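Local coordinates for protein TssK (Serratia sp. FS14, PDB 5Y0E) that probably helps to build the baseplate of the bacterial type VI secretion system, as a structural protein found here as a trimer, at residues T53-Q57 against G58-L62; F235-L238 against Q239-R243; D255-P259 against E260-A264; S310-E314 against D315-Q319; V392-R395 against Q396-Y399. All coordinates share one frame; numbering follows the deposited sequence.

Contact 1. Residues T53-Q57 against G58-L62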
loop_
_atom_site.group_PDB
_atom_site.type_symbol
_atom_site.label_atom_id
_atom_site.label_comp_id
_atom_site.label_asym_id
_atom_site.label_seq_id
_atom_site.Cartn_x
_atom_site.Cartn_y
_atom_site.Cartn_z
ATOM N N THR A 53 -16.438 -7.268 32.156
ATOM C CA THR A 53 -17.025 -7.568 33.453
ATOM C C THR A 53 -18.513 -7.247 33.475
ATOM O O THR A 53 -19.310 -8.023 33.999
ATOM C CB THR A 53 -16.293 -6.791 34.541
ATOM O OG1 THR A 53 -16.777 -5.447 34.563
ATOM C CG2 THR A 53 -14.810 -6.750 34.252
ATOM N N LEU A 54 -18.912 -6.124 32.898
ATOM C CA LEU A 54 -20.331 -5.805 32.883
ATOM C C LEU A 54 -21.109 -6.601 31.856
ATOM O O LEU A 54 -22.341 -6.561 31.874
ATOM C CB LEU A 54 -20.550 -4.321 32.621
ATOM C CG LEU A 54 -21.088 -3.526 33.809
ATOM C CD1 LEU A 54 -20.043 -3.390 34.879
ATOM C CD2 LEU A 54 -21.552 -2.164 33.356
ATOM N N LEU A 55 -20.435 -7.301 30.950
ATOM C CA LEU A 55 -21.167 -8.145 30.022
ATOM C C LEU A 55 -22.004 -9.152 30.766
ATOM O O LEU A 55 -23.041 -9.595 30.270
ATOM C CB LEU A 55 -20.211 -8.870 29.099
ATOM C CG LEU A 55 -19.812 -8.020 27.923
ATOM C CD1 LEU A 55 -18.831 -8.785 27.110
ATOM C CD2 LEU A 55 -21.043 -7.701 27.129
ATOM N N ARG A 56 -21.581 -9.499 31.966
ATOM C CA ARG A 56 -22.218 -10.545 32.735
ATOM C C ARG A 56 -23.498 -10.094 33.393
ATOM O O ARG A 56 -24.074 -10.854 34.167
ATOM C CB ARG A 56 -21.249 -11.048 33.784
ATOM C CG ARG A 56 -19.846 -11.051 33.247
ATOM C CD ARG A 56 -18.915 -11.848 34.103
ATOM N NE ARG A 56 -18.738 -11.254 35.416
ATOM C CZ ARG A 56 -17.584 -11.263 36.077
ATOM N NH1 ARG A 56 -16.514 -11.824 35.528
ATOM N NH2 ARG A 56 -17.491 -10.704 37.279
ATOM N N GLN A 57 -23.970 -8.893 33.113
ATOM C CA GLN A 57 -25.222 -8.455 33.707
ATOM C C GLN A 57 -26.172 -7.916 32.654
ATOM O O GLN A 57 -27.052 -7.113 32.958
ATOM C CB GLN A 57 -24.974 -7.408 34.783
ATOM C CG GLN A 57 -23.616 -7.526 35.410
ATOM C CD GLN A 57 -23.304 -6.352 36.321
ATOM O OE1 GLN A 57 -24.075 -5.396 36.394
ATOM N NE2 GLN A 57 -22.160 -6.404 37.003
ATOM N N GLY A 58 -26.010 -8.350 31.412
ATOM C CA GLY A 58 -26.886 -7.857 30.383
ATOM C C GLY A 58 -26.636 -6.425 30.023
ATOM O O GLY A 58 -27.527 -5.762 29.500
ATOM N N LYS A 59 -25.437 -5.932 30.286
ATOM C CA LYS A 59 -25.090 -4.548 30.019
ATOM C C LYS A 59 -23.962 -4.491 29.002
ATOM O O LYS A 59 -22.972 -5.223 29.115
ATOM C CB LYS A 59 -24.689 -3.827 31.314
ATOM C CG LYS A 59 -25.872 -3.528 32.253
ATOM C CD LYS A 59 -25.418 -2.951 33.580
ATOM C CE LYS A 59 -26.539 -2.952 34.618
ATOM N NZ LYS A 59 -27.572 -1.909 34.388
ATOM N N ILE A 60 -24.130 -3.636 28.004
ATOM C CA ILE A 60 -23.035 -3.202 27.150
ATOM C C ILE A 60 -22.458 -1.921 27.729
ATOM O O ILE A 60 -23.160 -0.918 27.855
ATOM C CB ILE A 60 -23.510 -2.971 25.715
ATOM C CG1 ILE A 60 -24.039 -4.268 25.119
ATOM C CG2 ILE A 60 -22.373 -2.417 24.898
ATOM C CD1 ILE A 60 -23.067 -5.375 25.248
ATOM N N ALA A 61 -21.183 -1.947 28.065
ATOM C CA ALA A 61 -20.520 -0.770 28.587
ATOM C C ALA A 61 -19.164 -0.585 27.920
ATOM O O ALA A 61 -18.410 -1.542 27.745
ATOM C CB ALA A 61 -20.359 -0.876 30.093
ATOM N N LEU A 62 -18.844 0.656 27.582
ATOM C CA LEU A 62 -17.546 0.999 27.019
ATOM C C LEU A 62 -16.646 1.560 28.106
ATOM O O LEU A 62 -16.943 2.608 28.665
ATOM C CB LEU A 62 -17.700 2.017 25.901
ATOM C CG LEU A 62 -18.657 1.521 24.846
ATOM C CD1 LEU A 62 -18.784 2.525 23.743
ATOM C CD2 LEU A 62 -18.150 0.211 24.328
#

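Contact 2. Residues F235-L238 against Q239-R243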
loop_
_atom_site.group_PDB
_atom_site.type_symbol
_atom_site.label_atom_id
_atom_site.label_comp_id
_atom_site.label_asym_id
_atom_site.label_seq_id
_atom_site.Cartn_x
_atom_site.Cartn_y
_atom_site.Cartn_z
ATOM N N PHE A 235 7.796 -19.647 -10.185
ATOM C CA PHE A 235 8.634 -18.514 -9.960
ATOM C C PHE A 235 7.829 -17.246 -10.014
ATOM O O PHE A 235 8.067 -16.367 -9.263
ATOM C CB PHE A 235 9.773 -18.489 -10.948
ATOM C CG PHE A 235 10.760 -17.417 -10.687
ATOM C CD1 PHE A 235 11.549 -17.446 -9.588
ATOM C CD2 PHE A 235 10.881 -16.384 -11.531
ATOM C CE1 PHE A 235 12.436 -16.454 -9.336
ATOM C CE2 PHE A 235 11.776 -15.390 -11.289
ATOM C CZ PHE A 235 12.553 -15.424 -10.186
ATOM N N MET A 236 6.897 -17.138 -10.933
ATOM C CA MET A 236 6.031 -15.965 -10.958
ATOM C C MET A 236 5.244 -15.803 -9.671
ATOM O O MET A 236 4.891 -14.688 -9.310
ATOM C CB MET A 236 5.044 -16.048 -12.108
ATOM C CG MET A 236 5.612 -15.742 -13.410
ATOM S SD MET A 236 4.802 -16.575 -14.743
ATOM C CE MET A 236 4.538 -15.192 -15.697
ATOM N N LEU A 237 4.919 -16.905 -9.001
ATOM C CA LEU A 237 4.073 -16.823 -7.827
ATOM C C LEU A 237 4.882 -16.473 -6.593
ATOM O O LEU A 237 4.443 -15.673 -5.772
ATOM C CB LEU A 237 3.328 -18.140 -7.629
ATOM C CG LEU A 237 2.505 -18.248 -6.344
ATOM C CD1 LEU A 237 1.306 -17.322 -6.338
ATOM C CD2 LEU A 237 2.057 -19.623 -6.159
ATOM N N LEU A 238 6.062 -17.065 -6.456
ATOM C CA LEU A 238 6.977 -16.642 -5.414
ATOM C C LEU A 238 7.270 -15.144 -5.515
ATOM O O LEU A 238 7.291 -14.438 -4.508
ATOM C CB LEU A 238 8.251 -17.466 -5.504
ATOM C CG LEU A 238 9.379 -17.111 -4.541
ATOM C CD1 LEU A 238 8.958 -17.230 -3.082
ATOM C CD2 LEU A 238 10.546 -17.987 -4.804
ATOM N N GLN A 239 7.458 -14.643 -6.728
ATOM C CA GLN A 239 7.579 -13.212 -6.936
ATOM C C GLN A 239 6.417 -12.464 -6.339
ATOM O O GLN A 239 6.602 -11.432 -5.689
ATOM C CB GLN A 239 7.629 -12.899 -8.407
ATOM C CG GLN A 239 8.883 -12.415 -8.866
ATOM C CD GLN A 239 8.943 -12.480 -10.346
ATOM O OE1 GLN A 239 9.262 -13.526 -10.899
ATOM N NE2 GLN A 239 8.654 -11.364 -11.013
ATOM N N LEU A 240 5.203 -12.936 -6.618
ATOM C CA LEU A 240 4.015 -12.267 -6.123
ATOM C C LEU A 240 3.928 -12.381 -4.619
ATOM O O LEU A 240 3.533 -11.434 -3.948
ATOM C CB LEU A 240 2.774 -12.846 -6.775
ATOM C CG LEU A 240 1.444 -12.227 -6.343
ATOM C CD1 LEU A 240 1.300 -10.855 -6.884
ATOM C CD2 LEU A 240 0.295 -13.080 -6.792
ATOM N N ILE A 241 4.306 -13.532 -4.081
ATOM C CA ILE A 241 4.409 -13.683 -2.642
ATOM C C ILE A 241 5.468 -12.736 -2.075
ATOM O O ILE A 241 5.269 -12.122 -1.028
ATOM C CB ILE A 241 4.688 -15.162 -2.313
ATOM C CG1 ILE A 241 3.492 -16.014 -2.739
ATOM C CG2 ILE A 241 4.977 -15.378 -0.873
ATOM C CD1 ILE A 241 3.698 -17.482 -2.575
ATOM N N ASN A 242 6.582 -12.568 -2.776
ATOM C CA ASN A 242 7.682 -11.780 -2.230
ATOM C C ASN A 242 7.331 -10.301 -2.139
ATOM O O ASN A 242 7.657 -9.651 -1.152
ATOM C CB ASN A 242 8.933 -11.998 -3.060
ATOM C CG ASN A 242 9.630 -13.274 -2.703
ATOM O OD1 ASN A 242 9.430 -13.805 -1.632
ATOM N ND2 ASN A 242 10.473 -13.757 -3.586
ATOM N N ARG A 243 6.640 -9.765 -3.139
ATOM C CA ARG A 243 6.163 -8.393 -3.063
ATOM C C ARG A 243 5.334 -8.152 -1.810
ATOM O O ARG A 243 5.455 -7.105 -1.171
ATOM C CB ARG A 243 5.336 -8.045 -4.295
ATOM C CG ARG A 243 4.709 -6.673 -4.197
ATOM C CD ARG A 243 3.559 -6.450 -5.129
ATOM N NE ARG A 243 3.751 -7.138 -6.398
ATOM C CZ ARG A 243 2.787 -7.381 -7.276
ATOM N NH1 ARG A 243 1.567 -6.986 -7.020
ATOM N NH2 ARG A 243 3.043 -8.026 -8.405
#

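Contact 3. Residues D255-P259 against E260-A264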
loop_
_atom_site.group_PDB
_atom_site.type_symbol
_atom_site.label_atom_id
_atom_site.label_comp_id
_atom_site.label_asym_id
_atom_site.label_seq_id
_atom_site.Cartn_x
_atom_site.Cartn_y
_atom_site.Cartn_z
ATOM N N ASP A 255 2.135 1.747 13.193
ATOM C CA ASP A 255 1.326 2.070 14.357
ATOM C C ASP A 255 -0.057 2.549 13.978
ATOM O O ASP A 255 -0.971 2.469 14.792
ATOM C CB ASP A 255 1.998 3.152 15.194
ATOM C CG ASP A 255 3.062 2.610 16.057
ATOM O OD1 ASP A 255 3.138 1.385 16.187
ATOM O OD2 ASP A 255 3.811 3.401 16.628
ATOM N N HIS A 256 -0.217 3.070 12.780
ATOM C CA HIS A 256 -1.488 3.609 12.358
ATOM C C HIS A 256 -1.707 3.282 10.891
ATOM O O HIS A 256 -0.864 3.604 10.051
ATOM C CB HIS A 256 -1.525 5.103 12.603
ATOM C CG HIS A 256 -2.803 5.742 12.196
ATOM N ND1 HIS A 256 -3.117 5.993 10.881
ATOM C CD2 HIS A 256 -3.850 6.179 12.924
ATOM C CE1 HIS A 256 -4.301 6.566 10.816
ATOM N NE2 HIS A 256 -4.762 6.700 12.043
ATOM N N LEU A 257 -2.827 2.632 10.588
ATOM C CA LEU A 257 -3.128 2.209 9.225
ATOM C C LEU A 257 -4.633 2.111 9.045
ATOM O O LEU A 257 -5.282 1.320 9.728
ATOM C CB LEU A 257 -2.453 0.881 8.926
ATOM C CG LEU A 257 -2.842 0.178 7.640
ATOM C CD1 LEU A 257 -2.220 0.897 6.468
ATOM C CD2 LEU A 257 -2.385 -1.244 7.671
ATOM N N HIS A 258 -5.175 2.914 8.142
ATOM C CA HIS A 258 -6.599 2.885 7.861
ATOM C C HIS A 258 -6.974 1.618 7.081
ATOM O O HIS A 258 -6.265 1.223 6.152
ATOM C CB HIS A 258 -6.998 4.135 7.075
ATOM C CG HIS A 258 -8.474 4.317 6.883
ATOM N ND1 HIS A 258 -9.274 3.383 6.267
ATOM C CD2 HIS A 258 -9.284 5.356 7.180
ATOM C CE1 HIS A 258 -10.511 3.830 6.205
ATOM N NE2 HIS A 258 -10.546 5.022 6.760
ATOM N N PRO A 259 -8.087 0.975 7.443
ATOM C CA PRO A 259 -8.507 -0.275 6.781
ATOM C C PRO A 259 -8.698 -0.182 5.286
ATOM O O PRO A 259 -8.444 -1.155 4.583
ATOM C CB PRO A 259 -9.845 -0.581 7.463
ATOM C CG PRO A 259 -9.742 0.059 8.776
ATOM C CD PRO A 259 -8.874 1.251 8.651
ATOM N N GLU A 260 -9.160 0.945 4.779
ATOM C CA GLU A 260 -9.390 1.035 3.358
ATOM C C GLU A 260 -8.094 0.904 2.601
ATOM O O GLU A 260 -8.059 0.327 1.516
ATOM C CB GLU A 260 -10.092 2.332 3.032
ATOM C CG GLU A 260 -10.300 2.535 1.564
ATOM C CD GLU A 260 -9.138 3.273 0.883
ATOM O OE1 GLU A 260 -8.459 4.104 1.526
ATOM O OE2 GLU A 260 -8.906 3.015 -0.297
ATOM N N ARG A 261 -7.015 1.395 3.169
ATOM C CA ARG A 261 -5.751 1.273 2.492
ATOM C C ARG A 261 -5.305 -0.178 2.462
ATOM O O ARG A 261 -4.847 -0.681 1.434
ATOM C CB ARG A 261 -4.744 2.184 3.185
ATOM C CG ARG A 261 -3.399 2.226 2.570
ATOM C CD ARG A 261 -2.458 3.000 3.441
ATOM N NE ARG A 261 -1.123 3.010 2.878
ATOM C CZ ARG A 261 -0.033 3.256 3.571
ATOM N NH1 ARG A 261 -0.125 3.526 4.847
ATOM N NH2 ARG A 261 1.142 3.221 2.985
ATOM N N LEU A 262 -5.477 -0.877 3.567
ATOM C CA LEU A 262 -5.102 -2.277 3.603
ATOM C C LEU A 262 -5.951 -3.110 2.655
ATOM O O LEU A 262 -5.455 -4.045 2.023
ATOM C CB LEU A 262 -5.234 -2.783 5.018
ATOM C CG LEU A 262 -4.819 -4.219 5.232
ATOM C CD1 LEU A 262 -3.330 -4.399 5.134
ATOM C CD2 LEU A 262 -5.310 -4.592 6.576
ATOM N N PHE A 263 -7.232 -2.783 2.551
ATOM C CA PHE A 263 -8.126 -3.551 1.716
ATOM C C PHE A 263 -7.728 -3.431 0.259
ATOM O O PHE A 263 -7.648 -4.431 -0.461
ATOM C CB PHE A 263 -9.550 -3.071 1.943
ATOM C CG PHE A 263 -10.577 -3.870 1.242
ATOM C CD1 PHE A 263 -10.882 -3.623 -0.083
ATOM C CD2 PHE A 263 -11.275 -4.860 1.914
ATOM C CE1 PHE A 263 -11.844 -4.367 -0.738
ATOM C CE2 PHE A 263 -12.246 -5.598 1.269
ATOM C CZ PHE A 263 -12.525 -5.353 -0.052
ATOM N N ALA A 264 -7.479 -2.203 -0.190
ATOM C CA ALA A 264 -7.115 -1.983 -1.579
ATOM C C ALA A 264 -5.878 -2.776 -1.969
ATOM O O ALA A 264 -5.783 -3.277 -3.086
ATOM C CB ALA A 264 -6.897 -0.500 -1.815
#

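Contact 4. Residues S310-E314 against D315-Q319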
loop_
_atom_site.group_PDB
_atom_site.type_symbol
_atom_site.label_atom_id
_atom_site.label_comp_id
_atom_site.label_asym_id
_atom_site.label_seq_id
_atom_site.Cartn_x
_atom_site.Cartn_y
_atom_site.Cartn_z
ATOM N N SER A 310 -3.132 -21.729 0.042
ATOM C CA SER A 310 -3.112 -22.952 0.828
ATOM C C SER A 310 -2.574 -24.135 0.035
ATOM O O SER A 310 -2.801 -24.256 -1.165
ATOM C CB SER A 310 -4.501 -23.283 1.329
ATOM O OG SER A 310 -4.392 -24.235 2.345
ATOM N N VAL A 311 -1.871 -25.019 0.729
ATOM C CA VAL A 311 -1.316 -26.238 0.166
ATOM C C VAL A 311 -1.815 -27.470 0.921
ATOM O O VAL A 311 -1.203 -28.519 0.874
ATOM C CB VAL A 311 0.224 -26.190 0.139
ATOM C CG1 VAL A 311 0.695 -25.089 -0.759
ATOM C CG2 VAL A 311 0.794 -26.012 1.536
ATOM N N VAL A 312 -2.918 -27.330 1.644
ATOM C CA VAL A 312 -3.561 -28.431 2.332
ATOM C C VAL A 312 -5.045 -28.374 2.033
ATOM O O VAL A 312 -5.565 -27.384 1.527
ATOM C CB VAL A 312 -3.326 -28.413 3.848
ATOM C CG1 VAL A 312 -1.867 -28.487 4.131
ATOM C CG2 VAL A 312 -3.948 -27.188 4.466
ATOM N N LEU A 313 -5.724 -29.459 2.345
ATOM C CA LEU A 313 -7.141 -29.577 2.045
ATOM C C LEU A 313 -8.021 -28.912 3.087
ATOM O O LEU A 313 -8.065 -29.359 4.234
ATOM C CB LEU A 313 -7.541 -31.042 1.998
ATOM C CG LEU A 313 -8.856 -31.375 1.327
ATOM C CD1 LEU A 313 -8.765 -31.054 -0.135
ATOM C CD2 LEU A 313 -9.139 -32.841 1.538
ATOM N N GLU A 314 -8.695 -27.836 2.691
ATOM C CA GLU A 314 -9.589 -27.109 3.575
ATOM C C GLU A 314 -8.791 -26.817 4.825
ATOM O O GLU A 314 -7.725 -26.211 4.749
ATOM C CB GLU A 314 -10.854 -27.880 3.927
ATOM C CG GLU A 314 -11.492 -28.550 2.744
ATOM C CD GLU A 314 -12.795 -27.902 2.365
ATOM O OE1 GLU A 314 -13.078 -26.809 2.908
ATOM O OE2 GLU A 314 -13.532 -28.484 1.536
ATOM N N ASP A 315 -9.285 -27.249 5.974
ATOM C CA ASP A 315 -8.597 -27.036 7.238
ATOM C C ASP A 315 -8.191 -28.317 7.954
ATOM O O ASP A 315 -8.111 -28.341 9.175
ATOM C CB ASP A 315 -9.484 -26.184 8.143
ATOM C CG ASP A 315 -10.928 -26.646 8.153
ATOM O OD1 ASP A 315 -11.187 -27.846 7.908
ATOM O OD2 ASP A 315 -11.810 -25.803 8.413
ATOM N N ASN A 316 -7.917 -29.389 7.213
ATOM C CA ASN A 316 -7.424 -30.602 7.850
ATOM C C ASN A 316 -6.123 -30.384 8.595
ATOM O O ASN A 316 -5.753 -31.223 9.417
ATOM C CB ASN A 316 -7.208 -31.695 6.821
ATOM C CG ASN A 316 -8.490 -32.179 6.231
ATOM O OD1 ASN A 316 -9.565 -31.720 6.604
ATOM N ND2 ASN A 316 -8.393 -33.096 5.290
ATOM N N ALA A 317 -5.422 -29.286 8.327
ATOM C CA ALA A 317 -4.110 -29.053 8.897
ATOM C C ALA A 317 -3.807 -27.570 8.821
ATOM O O ALA A 317 -4.399 -26.848 8.023
ATOM C CB ALA A 317 -3.039 -29.861 8.166
ATOM N N ILE A 318 -2.908 -27.112 9.676
ATOM C CA ILE A 318 -2.533 -25.723 9.761
ATOM C C ILE A 318 -1.089 -25.630 10.131
ATOM O O ILE A 318 -0.677 -26.246 11.054
ATOM C CB ILE A 318 -3.362 -25.024 10.835
ATOM C CG1 ILE A 318 -4.732 -24.702 10.305
ATOM C CG2 ILE A 318 -2.746 -23.719 11.235
ATOM C CD1 ILE A 318 -5.735 -24.448 11.382
ATOM N N GLN A 319 -0.311 -24.851 9.410
ATOM C CA GLN A 319 1.092 -24.748 9.707
ATOM C C GLN A 319 1.346 -23.722 10.775
ATOM O O GLN A 319 0.710 -22.718 10.813
ATOM C CB GLN A 319 1.856 -24.399 8.451
ATOM C CG GLN A 319 3.345 -24.376 8.604
ATOM C CD GLN A 319 4.041 -24.293 7.290
ATOM O OE1 GLN A 319 3.418 -24.214 6.270
ATOM N NE2 GLN A 319 5.335 -24.308 7.314
#

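Contact 5. Residues V392-R395 against Q396-Y399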
loop_
_atom_site.group_PDB
_atom_site.type_symbol
_atom_site.label_atom_id
_atom_site.label_comp_id
_atom_site.label_asym_id
_atom_site.label_seq_id
_atom_site.Cartn_x
_atom_site.Cartn_y
_atom_site.Cartn_z
ATOM N N VAL A 392 5.561 -43.306 7.897
ATOM C CA VAL A 392 4.979 -42.662 6.729
ATOM C C VAL A 392 4.569 -41.259 7.116
ATOM O O VAL A 392 4.041 -41.031 8.208
ATOM C CB VAL A 392 3.773 -43.412 6.127
ATOM C CG1 VAL A 392 4.058 -44.845 6.032
ATOM C CG2 VAL A 392 2.504 -43.153 6.910
ATOM N N ALA A 393 4.802 -40.351 6.237
ATOM C CA ALA A 393 4.490 -38.980 6.545
ATOM C C ALA A 393 3.000 -38.759 6.402
ATOM O O ALA A 393 2.350 -39.414 5.595
ATOM C CB ALA A 393 5.243 -38.048 5.617
ATOM N N PRO A 394 2.450 -37.840 7.178
ATOM C CA PRO A 394 1.012 -37.577 7.131
ATOM C C PRO A 394 0.512 -37.233 5.739
ATOM O O PRO A 394 1.142 -36.494 4.988
ATOM C CB PRO A 394 0.849 -36.379 8.060
ATOM C CG PRO A 394 2.040 -36.347 8.872
ATOM C CD PRO A 394 3.146 -36.958 8.116
ATOM N N ARG A 395 -0.673 -37.730 5.427
ATOM C CA ARG A 395 -1.320 -37.336 4.196
ATOM C C ARG A 395 -1.890 -35.929 4.251
ATOM O O ARG A 395 -2.219 -35.383 3.201
ATOM C CB ARG A 395 -2.406 -38.346 3.862
ATOM C CG ARG A 395 -3.366 -38.635 4.987
ATOM C CD ARG A 395 -4.315 -39.772 4.593
ATOM N NE ARG A 395 -5.522 -39.789 5.410
ATOM C CZ ARG A 395 -5.653 -40.485 6.533
ATOM N NH1 ARG A 395 -4.648 -41.229 6.973
ATOM N NH2 ARG A 395 -6.789 -40.436 7.216
ATOM N N GLN A 396 -1.977 -35.311 5.421
ATOM C CA GLN A 396 -2.621 -34.010 5.527
ATOM C C GLN A 396 -1.687 -32.846 5.273
ATOM O O GLN A 396 -2.172 -31.734 5.057
ATOM C CB GLN A 396 -3.239 -33.805 6.910
ATOM C CG GLN A 396 -4.350 -34.747 7.251
ATOM C CD GLN A 396 -3.837 -36.060 7.753
ATOM O OE1 GLN A 396 -2.629 -36.256 7.875
ATOM N NE2 GLN A 396 -4.743 -36.966 8.062
ATOM N N ILE A 397 -0.381 -33.052 5.325
ATOM C CA ILE A 397 0.561 -31.963 5.096
ATOM C C ILE A 397 1.446 -32.370 3.936
ATOM O O ILE A 397 1.487 -33.548 3.572
ATOM C CB ILE A 397 1.389 -31.639 6.358
ATOM C CG1 ILE A 397 2.259 -32.824 6.733
ATOM C CG2 ILE A 397 0.488 -31.264 7.473
ATOM C CD1 ILE A 397 3.301 -32.489 7.739
ATOM N N PRO A 398 2.138 -31.424 3.310
ATOM C CA PRO A 398 3.023 -31.789 2.209
ATOM C C PRO A 398 4.181 -32.612 2.723
ATOM O O PRO A 398 4.674 -32.391 3.821
ATOM C CB PRO A 398 3.501 -30.434 1.679
ATOM C CG PRO A 398 2.586 -29.453 2.201
ATOM C CD PRO A 398 2.104 -29.967 3.496
ATOM N N TYR A 399 4.626 -33.554 1.922
ATOM C CA TYR A 399 5.753 -34.389 2.280
ATOM C C TYR A 399 6.939 -34.013 1.418
ATOM O O TYR A 399 6.895 -34.203 0.205
ATOM C CB TYR A 399 5.429 -35.860 2.087
ATOM C CG TYR A 399 6.655 -36.726 2.029
ATOM C CD1 TYR A 399 7.390 -36.979 3.147
ATOM C CD2 TYR A 399 7.076 -37.274 0.845
ATOM C CE1 TYR A 399 8.479 -37.747 3.102
ATOM C CE2 TYR A 399 8.180 -38.055 0.789
ATOM C CZ TYR A 399 8.879 -38.283 1.923
ATOM O OH TYR A 399 9.988 -39.067 1.880
#

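Contact 1. Residues T53-Q57 against G58-L62
Leu54 and Leu55 lie in a short helical turn that begins at Thr53 and leads through Gly58 into the short strand 59-60, itself paired antiparallel with strand 87-88. The start of the turn is tied down by Asp51, whose carboxylate accepts hydrogen bonds from Thr53 OG1 and Leu54 N. One methyl of Leu54, CD2, does most of its work, lying 3.7 Å from Ala61 CB and passing slantwise over Lys59 CD. Leu55 points to the other side: with CG beside its own backbone N (chi1 -84°), its CD2 meets Ile60 CD1 at 3.6 Å, and both residues rest on Leu180 and Leu182 of strand 180-182. Its backbone helps as well, since Leu55 O receives a weak hydrogen bond from Gly58 N at 3.4 Å, and Leu55 CA makes a CA-H...O contact with Lys59 O. Gln57 then leads into Gly58, where a positive phi (71°) bends the chain toward the strand. The extended Gln57 side chain brings OE1 to 3.9 Å from Lys59 CE, just before the lysine kinks and carries NZ farther off.

Contact 2. Residues F235-L238 against Q239-R243
Four successive backbone hydrogen bonds join Phe235-Leu238 to the next turn of helix 229-253. Two are short, from Ile241 N to Leu237 O at 2.7 Å and from Asn242 N to Leu238 O at 2.6 Å; Gln239 N to Phe235 O and Leu240 N to Met236 O are the others. Beyond the backbone, several polar ends reach across the subunit interface. Asn242 ND2 bonds to Ser275 OG and Arg280 O of the second subunit, while its OD1 has a weak bond to Ser214 of its own chain; Arg243 NE forms a salt bridge with Glu272 of the second subunit. Within the helix, Gln239 OE1 approaches the Phe235 ring obliquely, 3.2 Å from CE2, with ring and amide planes 59° apart. Phe235 reaches it because its CG is anti to the backbone N (chi1 -174°). On another side, Leu237 CG meets Ile241 CD1 at 4.0 Å, while Leu238 CG lies 3.7 Å from Asn242 ND2. Leu240 CD1 sits 3.5 Å above the plane of the Arg243 guanidinium, toward its rim. Arg243 residues of the three subunits come close to one another, and Glu272 of the second subunit probably balances part of the gathered positive charge, so the helix serves both its own chain's bundle and the trimer interface.

Contact 3. Residues D255-P259 against E260-A264
His258 caps the start of helix 259-273 from the N-cap position, its ND1 accepting from Glu260 N at 2.9 Å. The bond is nearly straight (164°), and the donor lies at the ring edge, in its plane. The ring is delivered there by a first torsion of -172°, with CG opposite the backbone N. Among the backbone bonds, Phe263 N to Pro259 O at 2.9 Å is a regular helical link, whereas His258 O receives two weak ones, from Arg261 N and Leu262 N. Apolar contacts come from Leu257, whose two methyls diverge: CD1 touches Arg261 CD at 3.7 Å across the extended arginine, and CD2 faces Leu262 CD1 at 4.2 Å. The charged ends reach other subunits, Arg261 pairing with Glu260 of the second subunit and Glu260 with Arg261 and His250 of the third. Because His258 ND1 accepts from Glu260 N while NE2 bonds to Cys41 O, the imidazole is probably neutral with its proton on NE2, held by a bond at each nitrogen.

Contact 4. Residues S310-E314 against D315-Q319
The type II' beta turn from Leu313 to Asn316 carries the chain from helix 294-309 into strand 317-324, a strand of the antiparallel sheet in the C-terminal part of the protein. Asn316 N closes it on Leu313 O at 3.0 Å, an almost straight bond of 173°. Glu314 occupies the second position with a phi of 52° and psi of -123°, a backbone shape more usual for glycine. Beside the closing bond, the Leu313 and Asn316 side chains run in the same direction, so that Leu313 CD2 comes to 3.8 Å from Asn316 ND2. The carboxylates of Glu314 and Asp315 stay apart, OE1 of the first being 5.4 Å from OD1 of the second, which should limit their mutual repulsion. Strand 436-443 backs the turn: Arg443 NE bonds to Asp315 O, and the backbones of Asn316 and Arg443 pair. Ahead of the turn, Ser310 OG gives a weak bond to Val312 O. Val312 then leans over the beginning of the strand and also touches Trp440. Its two methyls divide the work, CG1 facing Ala317 CB at 4.4 Å while CG2 lies 3.6 Å from Ala317 O.

Contact 5. Residues V392-R395 against Q396-Y399
Ala393 and Tyr399 meet at the mouth of a surface loop between strands 387-389 and 404-408, and the contact between its halves rests on packing, with no hydrogen bond crossing. Two apolar pairs come first. The methyl CB of Ala393 lies 3.4 Å from Tyr399 CD1, approaching the ring obliquely and staying nearer this one carbon than CG or CE1. Deeper in the loop, the Pro394 ring crosses Ile397 at a slant, CB to CG1 at 4.0 Å; a first torsion of 64° is the one with which Ile397 CG1 meets that ring. Pro394 and Gln396 both rest on Ile442 of strand 436-443, and Ile397 on Trp440 of that strand.

The polar side chains form the second group. Arg395 and Gln396 extend together in one direction, and Gln396 NE2 sits over the centre of one face of the Arg395 guanidinium, 3.9 Å above its plane. The two flat groups are 41° apart, so the amide is not stacked flat upon the cation. A bend at chi2 (82°) folds the glutamine back, and its OE1 comes to 3.5 Å from Pro394 CB. Pro394-Ile397 has the backbone shape of an open type I turn, with CA of Pro394 and CA of Ile397 6.0 Å apart. With CA of Ala393 and CA of Tyr399 only 6.4 Å apart, the compact stretch resembles a small omega loop.

Contacts 4 and 5 are the pair that touch, their centres about 11 Å apart: Val312 CG1 packs at 3.4 Å from Gln396 O, and Ala317 CB at 3.9 Å from Ile397 CG2, so the turn and the loop cover one another. Contacts 2 and 3 lie on consecutive helices, centres about 22 Å apart and nearest atoms about 9 Å, and both reach the second subunit, which places them along the trimer interface. Contact 1 is remote, with its centre about 47 Å from that of contact 2, on the opposite side of the chain's centre. A sulfate ion, probably from the crystallisation liquor, lies about 3 Å from the Leu257 side chain in contact 3.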